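Local coordinates for B-agarase (Saccharophagus degradans, PDB 4BQ2), which hydrolyses agarose-type polysaccharides as a family 50 exo-beta-agarase, cutting beta-linked galactan chains, probably from their ends, at residues F98-D103 with F152-G157; L138-P143 with S662-L667; E652-A657 with E714-G719. One frame throughout, in Å; residues are numbered along the deposited sequence.

Interaction 1: residues F98-D103 with F152-G157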
loop_
_atom_site.group_PDB
_atom_site.type_symbol
_atom_site.label_atom_id
_atom_site.label_comp_id
_atom_site.label_asym_id
_atom_site.label_seq_id
_atom_site.Cartn_x
_atom_site.Cartn_y
_atom_site.Cartn_z
ATOM N N PHE A 98 -1.821 -11.900 -15.042
ATOM C CA PHE A 98 -0.857 -10.933 -14.521
ATOM C C PHE A 98 -1.431 -9.560 -14.711
ATOM O O PHE A 98 -2.249 -9.351 -15.621
ATOM C CB PHE A 98 0.569 -11.074 -15.126
ATOM C CG PHE A 98 0.740 -10.515 -16.536
ATOM C CD1 PHE A 98 0.637 -9.131 -16.804
ATOM C CD2 PHE A 98 1.084 -11.354 -17.589
ATOM C CE1 PHE A 98 0.811 -8.631 -18.094
ATOM C CE2 PHE A 98 1.285 -10.862 -18.873
ATOM C CZ PHE A 98 1.138 -9.504 -19.129
ATOM N N THR A 99 -1.018 -8.639 -13.832
ATOM C CA THR A 99 -1.507 -7.256 -13.863
ATOM C C THR A 99 -0.311 -6.316 -13.961
ATOM O O THR A 99 0.607 -6.366 -13.133
ATOM C CB THR A 99 -2.304 -6.901 -12.568
ATOM O OG1 THR A 99 -3.381 -7.824 -12.388
ATOM C CG2 THR A 99 -2.892 -5.487 -12.646
ATOM N N ARG A 100 -0.341 -5.436 -14.952
ATOM C CA ARG A 100 0.617 -4.331 -15.005
ATOM C C ARG A 100 -0.215 -3.084 -15.110
ATOM O O ARG A 100 -1.391 -3.148 -15.412
ATOM C CB ARG A 100 1.563 -4.452 -16.214
ATOM C CG ARG A 100 2.540 -5.618 -16.153
ATOM C CD ARG A 100 3.698 -5.427 -17.158
ATOM N NE ARG A 100 4.654 -6.534 -17.058
ATOM C CZ ARG A 100 5.948 -6.425 -16.743
ATOM N NH1 ARG A 100 6.514 -5.237 -16.521
ATOM N NH2 ARG A 100 6.694 -7.540 -16.675
ATOM N N SER A 101 0.394 -1.939 -14.860
ATOM C CA SER A 101 -0.342 -0.698 -14.920
ATOM C C SER A 101 0.618 0.440 -15.198
ATOM O O SER A 101 1.852 0.327 -14.917
ATOM C CB SER A 101 -1.089 -0.455 -13.577
ATOM O OG SER A 101 -1.830 0.759 -13.656
ATOM N N ILE A 102 0.078 1.536 -15.735
ATOM C CA ILE A 102 0.885 2.735 -16.000
ATOM C C ILE A 102 -0.035 3.939 -16.180
ATOM O O ILE A 102 -1.243 3.778 -16.414
ATOM C CB ILE A 102 1.809 2.524 -17.243
ATOM C CG1 ILE A 102 2.891 3.595 -17.317
ATOM C CG2 ILE A 102 0.993 2.464 -18.533
ATOM C CD1 ILE A 102 3.808 3.568 -16.119
ATOM N N ASP A 103 0.520 5.143 -16.053
ATOM C CA ASP A 103 -0.202 6.382 -16.353
ATOM C C ASP A 103 -0.158 6.631 -17.851
ATOM O O ASP A 103 0.867 6.358 -18.480
ATOM C CB ASP A 103 0.506 7.584 -15.698
ATOM C CG ASP A 103 1.935 7.748 -16.173
ATOM O OD1 ASP A 103 2.779 6.892 -15.803
ATOM O OD2 ASP A 103 2.201 8.734 -16.930
ATOM N N PHE A 152 5.057 -0.982 -19.256
ATOM C CA PHE A 152 3.990 -1.128 -18.247
ATOM C C PHE A 152 4.671 -1.602 -16.967
ATOM O O PHE A 152 5.591 -2.460 -17.003
ATOM C CB PHE A 152 2.954 -2.178 -18.654
ATOM C CG PHE A 152 1.724 -1.639 -19.364
ATOM C CD1 PHE A 152 0.590 -1.266 -18.638
ATOM C CD2 PHE A 152 1.660 -1.601 -20.764
ATOM C CE1 PHE A 152 -0.571 -0.810 -19.282
ATOM C CE2 PHE A 152 0.518 -1.143 -21.413
ATOM C CZ PHE A 152 -0.609 -0.755 -20.678
ATOM N N VAL A 153 4.227 -1.074 -15.832
ATOM C CA VAL A 153 4.926 -1.349 -14.585
ATOM C C VAL A 153 4.379 -2.613 -13.969
ATOM O O VAL A 153 3.163 -2.809 -13.946
ATOM C CB VAL A 153 4.709 -0.192 -13.597
ATOM C CG1 VAL A 153 5.369 -0.429 -12.252
ATOM C CG2 VAL A 153 5.201 1.110 -14.216
ATOM N N TRP A 154 5.244 -3.428 -13.373
ATOM C CA TRP A 154 4.773 -4.643 -12.733
ATOM C C TRP A 154 3.977 -4.310 -11.471
ATOM O O TRP A 154 4.427 -3.500 -10.654
ATOM C CB TRP A 154 5.951 -5.541 -12.346
ATOM C CG TRP A 154 5.484 -6.812 -11.718
ATOM C CD1 TRP A 154 5.592 -7.171 -10.404
ATOM C CD2 TRP A 154 4.822 -7.888 -12.381
ATOM N NE1 TRP A 154 5.010 -8.405 -10.197
ATOM C CE2 TRP A 154 4.535 -8.867 -11.404
ATOM C CE3 TRP A 154 4.439 -8.124 -13.720
ATOM C CZ2 TRP A 154 3.908 -10.088 -11.718
ATOM C CZ3 TRP A 154 3.796 -9.347 -14.037
ATOM C CH2 TRP A 154 3.536 -10.306 -13.033
ATOM N N MET A 155 2.822 -4.968 -11.313
ATOM C CA MET A 155 1.964 -4.825 -10.143
ATOM C C MET A 155 1.900 -6.134 -9.353
ATOM O O MET A 155 2.366 -6.213 -8.187
ATOM C CB MET A 155 0.560 -4.327 -10.556
ATOM C CG MET A 155 0.587 -2.987 -11.291
ATOM S SD MET A 155 1.141 -1.602 -10.262
ATOM C CE MET A 155 -0.413 -1.198 -9.459
ATOM N N TRP A 156 1.339 -7.174 -9.963
ATOM C CA TRP A 156 1.236 -8.484 -9.287
ATOM C C TRP A 156 0.759 -9.530 -10.274
ATOM O O TRP A 156 0.309 -9.193 -11.379
ATOM C CB TRP A 156 0.219 -8.428 -8.122
ATOM C CG TRP A 156 -1.023 -7.662 -8.473
ATOM C CD1 TRP A 156 -2.068 -8.076 -9.250
ATOM C CD2 TRP A 156 -1.328 -6.325 -8.073
ATOM N NE1 TRP A 156 -3.013 -7.076 -9.356
ATOM C CE2 TRP A 156 -2.572 -5.986 -8.649
ATOM C CE3 TRP A 156 -0.662 -5.374 -7.278
ATOM C CZ2 TRP A 156 -3.171 -4.732 -8.455
ATOM C CZ3 TRP A 156 -1.252 -4.110 -7.103
ATOM C CH2 TRP A 156 -2.499 -3.812 -7.681
ATOM N N GLY A 157 0.821 -10.797 -9.848
ATOM C CA GLY A 157 0.207 -11.884 -10.595
ATOM C C GLY A 157 1.250 -12.870 -11.104
ATOM O O GLY A 157 2.367 -12.981 -10.554
#

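Interaction 2: residues L138-P143 with S662-L667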
loop_
_atom_site.group_PDB
_atom_site.type_symbol
_atom_site.label_atom_id
_atom_site.label_comp_id
_atom_site.label_asym_id
_atom_site.label_seq_id
_atom_site.Cartn_x
_atom_site.Cartn_y
_atom_site.Cartn_z
ATOM N N LEU A 138 13.255 -5.674 -6.583
ATOM C CA LEU A 138 12.539 -4.449 -6.912
ATOM C C LEU A 138 11.115 -4.833 -7.325
ATOM O O LEU A 138 10.940 -5.839 -8.024
ATOM C CB LEU A 138 13.230 -3.765 -8.084
ATOM C CG LEU A 138 14.415 -2.850 -7.719
ATOM C CD1 LEU A 138 15.574 -3.636 -7.140
ATOM C CD2 LEU A 138 14.824 -2.079 -8.958
ATOM N N ARG A 139 10.103 -4.062 -6.887
ATOM C CA ARG A 139 8.713 -4.357 -7.254
ATOM C C ARG A 139 8.541 -4.234 -8.758
ATOM O O ARG A 139 7.790 -4.973 -9.361
ATOM C CB ARG A 139 7.707 -3.420 -6.537
ATOM C CG ARG A 139 6.242 -3.842 -6.749
ATOM C CD ARG A 139 6.027 -5.295 -6.304
ATOM N NE ARG A 139 6.536 -5.523 -4.940
ATOM C CZ ARG A 139 5.813 -5.454 -3.826
ATOM N NH1 ARG A 139 4.499 -5.202 -3.878
ATOM N NH2 ARG A 139 6.400 -5.674 -2.652
ATOM N N SER A 140 9.247 -3.279 -9.352
ATOM C CA SER A 140 9.370 -3.200 -10.789
ATOM C C SER A 140 10.787 -2.753 -11.092
ATOM O O SER A 140 11.417 -1.982 -10.324
ATOM C CB SER A 140 8.357 -2.224 -11.391
ATOM O OG SER A 140 8.036 -2.605 -12.719
ATOM N N ASN A 141 11.279 -3.247 -12.220
ATOM C CA ASN A 141 12.654 -3.074 -12.610
ATOM C C ASN A 141 12.848 -1.916 -13.529
ATOM O O ASN A 141 11.914 -1.490 -14.224
ATOM C CB ASN A 141 13.154 -4.360 -13.329
ATOM C CG ASN A 141 13.707 -5.389 -12.366
ATOM O OD1 ASN A 141 13.941 -5.093 -11.190
ATOM N ND2 ASN A 141 13.912 -6.616 -12.847
ATOM N N PRO A 142 14.105 -1.437 -13.614
ATOM C CA PRO A 142 14.407 -0.564 -14.738
ATOM C C PRO A 142 14.200 -1.377 -16.011
ATOM O O PRO A 142 14.228 -2.603 -15.951
ATOM C CB PRO A 142 15.897 -0.204 -14.539
ATOM C CG PRO A 142 16.425 -1.181 -13.552
ATOM C CD PRO A 142 15.270 -1.712 -12.751
ATOM N N PRO A 143 13.987 -0.718 -17.153
ATOM C CA PRO A 143 13.769 -1.526 -18.367
ATOM C C PRO A 143 14.998 -2.370 -18.730
ATOM O O PRO A 143 16.118 -2.001 -18.380
ATOM C CB PRO A 143 13.486 -0.470 -19.445
ATOM C CG PRO A 143 13.960 0.818 -18.884
ATOM C CD PRO A 143 13.779 0.714 -17.401
ATOM N N SER A 662 12.126 7.383 -10.329
ATOM C CA SER A 662 11.645 6.099 -9.820
ATOM C C SER A 662 11.352 5.081 -10.911
ATOM O O SER A 662 10.860 5.418 -11.956
ATOM C CB SER A 662 10.373 6.285 -8.965
ATOM O OG SER A 662 10.065 5.073 -8.303
ATOM N N TYR A 663 11.578 3.813 -10.617
ATOM C CA TYR A 663 11.173 2.747 -11.537
ATOM C C TYR A 663 9.710 2.351 -11.395
ATOM O O TYR A 663 9.219 1.553 -12.179
ATOM C CB TYR A 663 11.999 1.502 -11.268
ATOM C CG TYR A 663 13.495 1.744 -11.295
ATOM C CD1 TYR A 663 14.070 2.509 -12.303
ATOM C CD2 TYR A 663 14.328 1.181 -10.327
ATOM C CE1 TYR A 663 15.438 2.717 -12.362
ATOM C CE2 TYR A 663 15.697 1.398 -10.365
ATOM C CZ TYR A 663 16.247 2.164 -11.382
ATOM O OH TYR A 663 17.624 2.387 -11.417
ATOM N N HIS A 664 9.037 2.873 -10.377
ATOM C CA HIS A 664 7.683 2.433 -10.057
ATOM C C HIS A 664 6.997 3.593 -9.375
ATOM O O HIS A 664 7.528 4.149 -8.402
ATOM C CB HIS A 664 7.744 1.239 -9.098
ATOM C CG HIS A 664 6.482 0.430 -9.044
ATOM N ND1 HIS A 664 5.226 0.996 -8.930
ATOM C CD2 HIS A 664 6.293 -0.909 -9.053
ATOM C CE1 HIS A 664 4.318 0.037 -8.922
ATOM N NE2 HIS A 664 4.940 -1.126 -8.990
ATOM N N PRO A 665 5.850 4.004 -9.918
ATOM C CA PRO A 665 5.126 5.125 -9.342
ATOM C C PRO A 665 4.479 4.794 -8.000
ATOM O O PRO A 665 4.350 5.688 -7.165
ATOM C CB PRO A 665 4.083 5.467 -10.391
ATOM C CG PRO A 665 4.058 4.348 -11.361
ATOM C CD PRO A 665 5.198 3.434 -11.115
ATOM N N GLY A 666 4.182 3.519 -7.760
ATOM C CA GLY A 666 3.369 3.106 -6.615
ATOM C C GLY A 666 2.037 2.492 -7.066
ATOM O O GLY A 666 1.902 2.072 -8.205
ATOM N N LEU A 667 1.033 2.468 -6.188
ATOM C CA LEU A 667 -0.270 1.849 -6.522
ATOM C C LEU A 667 -1.181 2.638 -7.487
ATOM O O LEU A 667 -1.942 2.077 -8.281
ATOM C CB LEU A 667 -1.024 1.467 -5.218
ATOM C CG LEU A 667 -0.282 0.335 -4.480
ATOM C CD1 LEU A 667 -0.779 0.113 -3.059
ATOM C CD2 LEU A 667 -0.337 -0.982 -5.279
HETATM O O HOH W 1 9.288 -0.637 -13.785
#

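Interaction 3: residues E652-A657 with E714-G719. With GOL (glycerol), chain I.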
loop_
_atom_site.group_PDB
_atom_site.type_symbol
_atom_site.label_atom_id
_atom_site.label_comp_id
_atom_site.label_asym_id
_atom_site.label_seq_id
_atom_site.Cartn_x
_atom_site.Cartn_y
_atom_site.Cartn_z
ATOM N N GLU A 652 -4.385 5.158 4.665
ATOM C CA GLU A 652 -3.400 5.194 3.549
ATOM C C GLU A 652 -4.064 5.494 2.215
ATOM O O GLU A 652 -5.116 4.928 1.903
ATOM C CB GLU A 652 -2.695 3.838 3.411
ATOM C CG GLU A 652 -1.968 3.430 4.671
ATOM C CD GLU A 652 -1.301 2.078 4.597
ATOM O OE1 GLU A 652 -1.174 1.478 3.490
ATOM O OE2 GLU A 652 -0.904 1.626 5.671
ATOM N N PHE A 653 -3.426 6.380 1.451
ATOM C CA PHE A 653 -3.606 6.501 -0.001
ATOM C C PHE A 653 -2.307 7.107 -0.518
ATOM O O PHE A 653 -1.478 7.607 0.269
ATOM C CB PHE A 653 -4.803 7.385 -0.392
ATOM C CG PHE A 653 -4.607 8.878 -0.143
ATOM C CD1 PHE A 653 -4.654 9.397 1.152
ATOM C CD2 PHE A 653 -4.449 9.770 -1.221
ATOM C CE1 PHE A 653 -4.498 10.776 1.377
ATOM C CE2 PHE A 653 -4.311 11.147 -1.007
ATOM C CZ PHE A 653 -4.322 11.649 0.293
ATOM N N HIS A 654 -2.138 7.066 -1.826
ATOM C CA HIS A 654 -1.013 7.753 -2.470
ATOM C C HIS A 654 -1.171 7.846 -3.979
ATOM O O HIS A 654 -2.008 7.150 -4.539
ATOM C CB HIS A 654 0.382 7.227 -2.054
ATOM C CG HIS A 654 0.703 5.795 -2.425
ATOM N ND1 HIS A 654 0.427 5.215 -3.660
ATOM C CD2 HIS A 654 1.364 4.853 -1.721
ATOM C CE1 HIS A 654 0.867 3.970 -3.675
ATOM N NE2 HIS A 654 1.429 3.720 -2.505
ATOM N N ILE A 655 -0.388 8.723 -4.613
ATOM C CA ILE A 655 -0.258 8.756 -6.090
ATOM C C ILE A 655 1.217 9.031 -6.382
ATOM O O ILE A 655 1.819 9.891 -5.743
ATOM C CB ILE A 655 -1.104 9.906 -6.699
ATOM C CG1 ILE A 655 -2.585 9.727 -6.350
ATOM C CG2 ILE A 655 -0.948 9.963 -8.222
ATOM C CD1 ILE A 655 -3.084 10.668 -5.255
ATOM N N GLY A 656 1.818 8.267 -7.291
ATOM C CA GLY A 656 3.227 8.514 -7.680
ATOM C C GLY A 656 3.396 8.792 -9.164
ATOM O O GLY A 656 2.437 8.707 -9.958
ATOM N N ALA A 657 4.630 9.112 -9.554
ATOM C CA ALA A 657 4.920 9.418 -10.967
ATOM C C ALA A 657 6.320 8.887 -11.263
ATOM O O ALA A 657 7.027 8.454 -10.345
ATOM C CB ALA A 657 4.849 10.931 -11.205
ATOM N N GLU A 714 9.136 -2.863 -2.166
ATOM C CA GLU A 714 8.409 -1.691 -2.677
ATOM C C GLU A 714 9.436 -0.565 -2.916
ATOM O O GLU A 714 10.261 -0.256 -2.023
ATOM C CB GLU A 714 7.319 -1.211 -1.699
ATOM C CG GLU A 714 6.106 -2.146 -1.587
ATOM C CD GLU A 714 5.021 -1.596 -0.677
ATOM O OE1 GLU A 714 5.128 -0.418 -0.236
ATOM O OE2 GLU A 714 4.036 -2.336 -0.416
ATOM N N ASN A 715 9.359 0.039 -4.099
ATOM C CA ASN A 715 10.337 1.008 -4.585
ATOM C C ASN A 715 9.647 2.198 -5.212
ATOM O O ASN A 715 9.978 2.604 -6.328
ATOM C CB ASN A 715 11.334 0.336 -5.587
ATOM C CG ASN A 715 10.654 -0.236 -6.843
ATOM O OD1 ASN A 715 9.436 -0.467 -6.873
ATOM N ND2 ASN A 715 11.448 -0.442 -7.900
ATOM N N TYR A 716 8.668 2.761 -4.497
ATOM C CA TYR A 716 7.717 3.697 -5.079
ATOM C C TYR A 716 7.986 5.193 -4.879
ATOM O O TYR A 716 8.523 5.604 -3.849
ATOM C CB TYR A 716 6.331 3.430 -4.433
ATOM C CG TYR A 716 5.745 2.028 -4.522
ATOM C CD1 TYR A 716 6.082 1.150 -5.568
ATOM C CD2 TYR A 716 4.783 1.605 -3.592
ATOM C CE1 TYR A 716 5.531 -0.114 -5.655
ATOM C CE2 TYR A 716 4.192 0.348 -3.683
ATOM C CZ TYR A 716 4.555 -0.506 -4.711
ATOM O OH TYR A 716 3.965 -1.761 -4.806
ATOM N N ASN A 717 7.485 6.010 -5.807
ATOM C CA ASN A 717 7.468 7.466 -5.652
ATOM C C ASN A 717 6.247 7.882 -4.871
ATOM O O ASN A 717 5.317 8.430 -5.427
ATOM C CB ASN A 717 7.508 8.189 -7.013
ATOM C CG ASN A 717 7.335 9.710 -6.884
ATOM O OD1 ASN A 717 7.788 10.352 -5.885
ATOM N ND2 ASN A 717 6.652 10.287 -7.836
ATOM N N VAL A 718 6.266 7.643 -3.565
ATOM C CA VAL A 718 5.095 7.885 -2.756
ATOM C C VAL A 718 5.384 8.906 -1.660
ATOM O O VAL A 718 4.557 9.105 -0.772
ATOM C CB VAL A 718 4.505 6.566 -2.215
ATOM C CG1 VAL A 718 3.997 5.740 -3.385
ATOM C CG2 VAL A 718 5.521 5.775 -1.403
ATOM N N GLY A 719 6.540 9.577 -1.764
ATOM C CA GLY A 719 6.954 10.545 -0.729
ATOM C C GLY A 719 6.426 11.948 -0.965
ATOM O O GLY A 719 6.153 12.333 -2.110
HETATM C C1 GOL I . 2.691 -0.487 2.093
HETATM O O1 GOL I . 2.716 -1.885 1.730
HETATM C C2 GOL I . 1.491 0.168 1.394
HETATM O O2 GOL I . 0.309 -0.546 1.786
HETATM C C3 GOL I . 1.653 0.087 -0.135
HETATM O O3 GOL I . 2.730 0.952 -0.493
#

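Interaction 1: residues F98-D103 with F152-G157
Thr99 faces both Met155 and Trp156 across the contact, a classic beta bulge in the antiparallel pairing of strands 97-104 and 150-155 in the CBM-like domain. Its carbonyl oxygen receives Met155 N at 3.2 Å and, more weakly, Trp156 N, while Thr99 N gives a shorter bond of 2.8 Å to Trp156 O. Beyond the bulge the pairing returns to regular form, and Ser101 and Val153 exchange two backbone bonds.

The two faces of the pairing differ instructively. Packing is tight and buried on the face of Arg100 and Trp154, where the arginine side chain runs extended from CG to NE. The CE3 edge of the indole is turned into one face of the guanidinium, with the two planes 70° apart. Further along, Trp154 CH2 rests 3.7 Å from Phe98 CB, so both residues line the same benzo edge of Trp154.

On the face of Thr99 and Trp156, and at the Gly157 end, the chain opens to solvent. Gly157 is exposed and Trp156 partly so. The Trp156 ring, its CG set between the backbone N and the carbonyl carbon (chi1 42°), lies alongside Thr99 and brings NE1 to 3.3 Å from Thr99 CB; the Thr99 hydroxyl itself is bonded to Asp89. Deeper in, Met155 lays CG near Ser101 CB, and the Ser101 hydroxyl turns to Phe86 and Gln85.

Back on the buried face, Arg100 NH1 donates to Phe152 O at 3.0 Å; this oxygen lies close to the guanidinium plane, whereas the donor is tilted 29° from the carbonyl plane.

Interaction 2: residues L138-P143 with S662-L667
Tyr663 lies against Leu138, Ser140 and Pro142, and traced outward from the backbone it illustrates how one aromatic side chain can join two loops. Its CB begins 3.7 Å from Ser140 O. With CG set beside its own backbone N (chi1 -53°), the ring is carried over the Asn141-Pro142 junction, and CG lies above Pro142 N. Further out the two sides of the ring part company. CD1 passes over Pro142 CA and CE1 comes to 3.7 Å from Pro142 CB; on the other side Tyr663 CD2 meets Leu138 CD2 at 3.6 Å. CE2 is shared between that methyl and Pro142 CD. Near the tip, CZ is still over Pro142 CB and CG, and Tyr663 OH runs on past the proline, 4.3 Å from Pro142 CG. The proline thus lies along one ring face, with Pro142 CD in a CH-pi contact.

His664, next in the chain, packs differently. Its CD2 approaches Ser140 CB to 3.4 Å and also touches Arg139 CG, before the bent arginine chain leads off toward Asp712 O. The imidazole has a partner at each nitrogen: His664 ND1 accepts Gly666 N at 3.0 Å, and NE2 makes a weak bond to Trp154 O.

Polar groups between the loops are bridged by a single water. It accepts from Ser140 OG at 2.6 Å and donates to Asn141 O and Tyr663 O; Ser140 OG in turn receives Trp154 N.

Proline CH-pi packing on a tyrosine face, beside a water that joins backbone carbonyls of both loops, makes this a loop-to-loop domain interface, between the CBM-like domain and the long loop after strand 648-652 of the catalytic barrel.

Interaction 3: residues E652-A657 with E714-G719
Val718 CG1 sits squarely over the imidazole of His654, only 3.3 Å from the ring centroid and 11° off its normal. This CH-pi contact is unusually close, and it puts the methyl over the ring centre, not at the rim. A chi1 of 64°, with CG between the backbone N and the carbonyl carbon, carries the His654 ring toward the 714-719 loop, and the rotation about CB-CG turns its face to the valine.

A second join is made by Asn717, the centre of an inverse gamma turn closed by a weak bond from Val718 N to Tyr716 O. With the turn so shaped, Asn717 O comes 3.1 Å from Gly656 CA, an approach possible because Gly656 has no side chain. The amide ND2 of Asn717 donates to Ala657 O at 3.1 Å, but the bond is bent (142° at the hydrogen) and arrives from above the carbonyl plane. Ala657 N lies beside the same ND2; as both are donors, that proximity gives no bond.

At the other end a glycerol, probably from the crystallisation liquor, spans the gap between the segments. Its O2 donates to Glu652 OE1 at 3.0 Å, while Glu714 takes O3 on OE1 at 2.8 Å and O1 on OE2 at 2.6 Å. The O3 hydroxyl also lies near the planes of the His654 and Tyr716 rings, at their edges. Glu652 is further held by Arg603 and Tyr629.

All three hydroxyls of a small polyol therefore meet carboxylate oxygens, and O3 also has two ring edges beside it, which is consistent with a pocket suited to the hydroxyls of a sugar.

The three contacts step from the CBM-like domain into the catalytic barrel. Centres of interactions 1 and 2 lie about 10 Å apart, as do those of 2 and 3, whereas 1 and 3 are about 15 Å apart and do not touch. Interaction 2 is the middle piece: its first segment lies in the loop leading to strand 150-155 of interaction 1, and its second follows 652-657 in the loop after strand 648-652. Along the chain its segments alternate with those of both neighbours, while interaction 1 closes before 3 opens. Probable hydrogen bonds, Trp154 N to Ser140 OG and Asn715 ND2 to Ser140 O, connect them and tie the small domain to the glycerol-occupied pocket region.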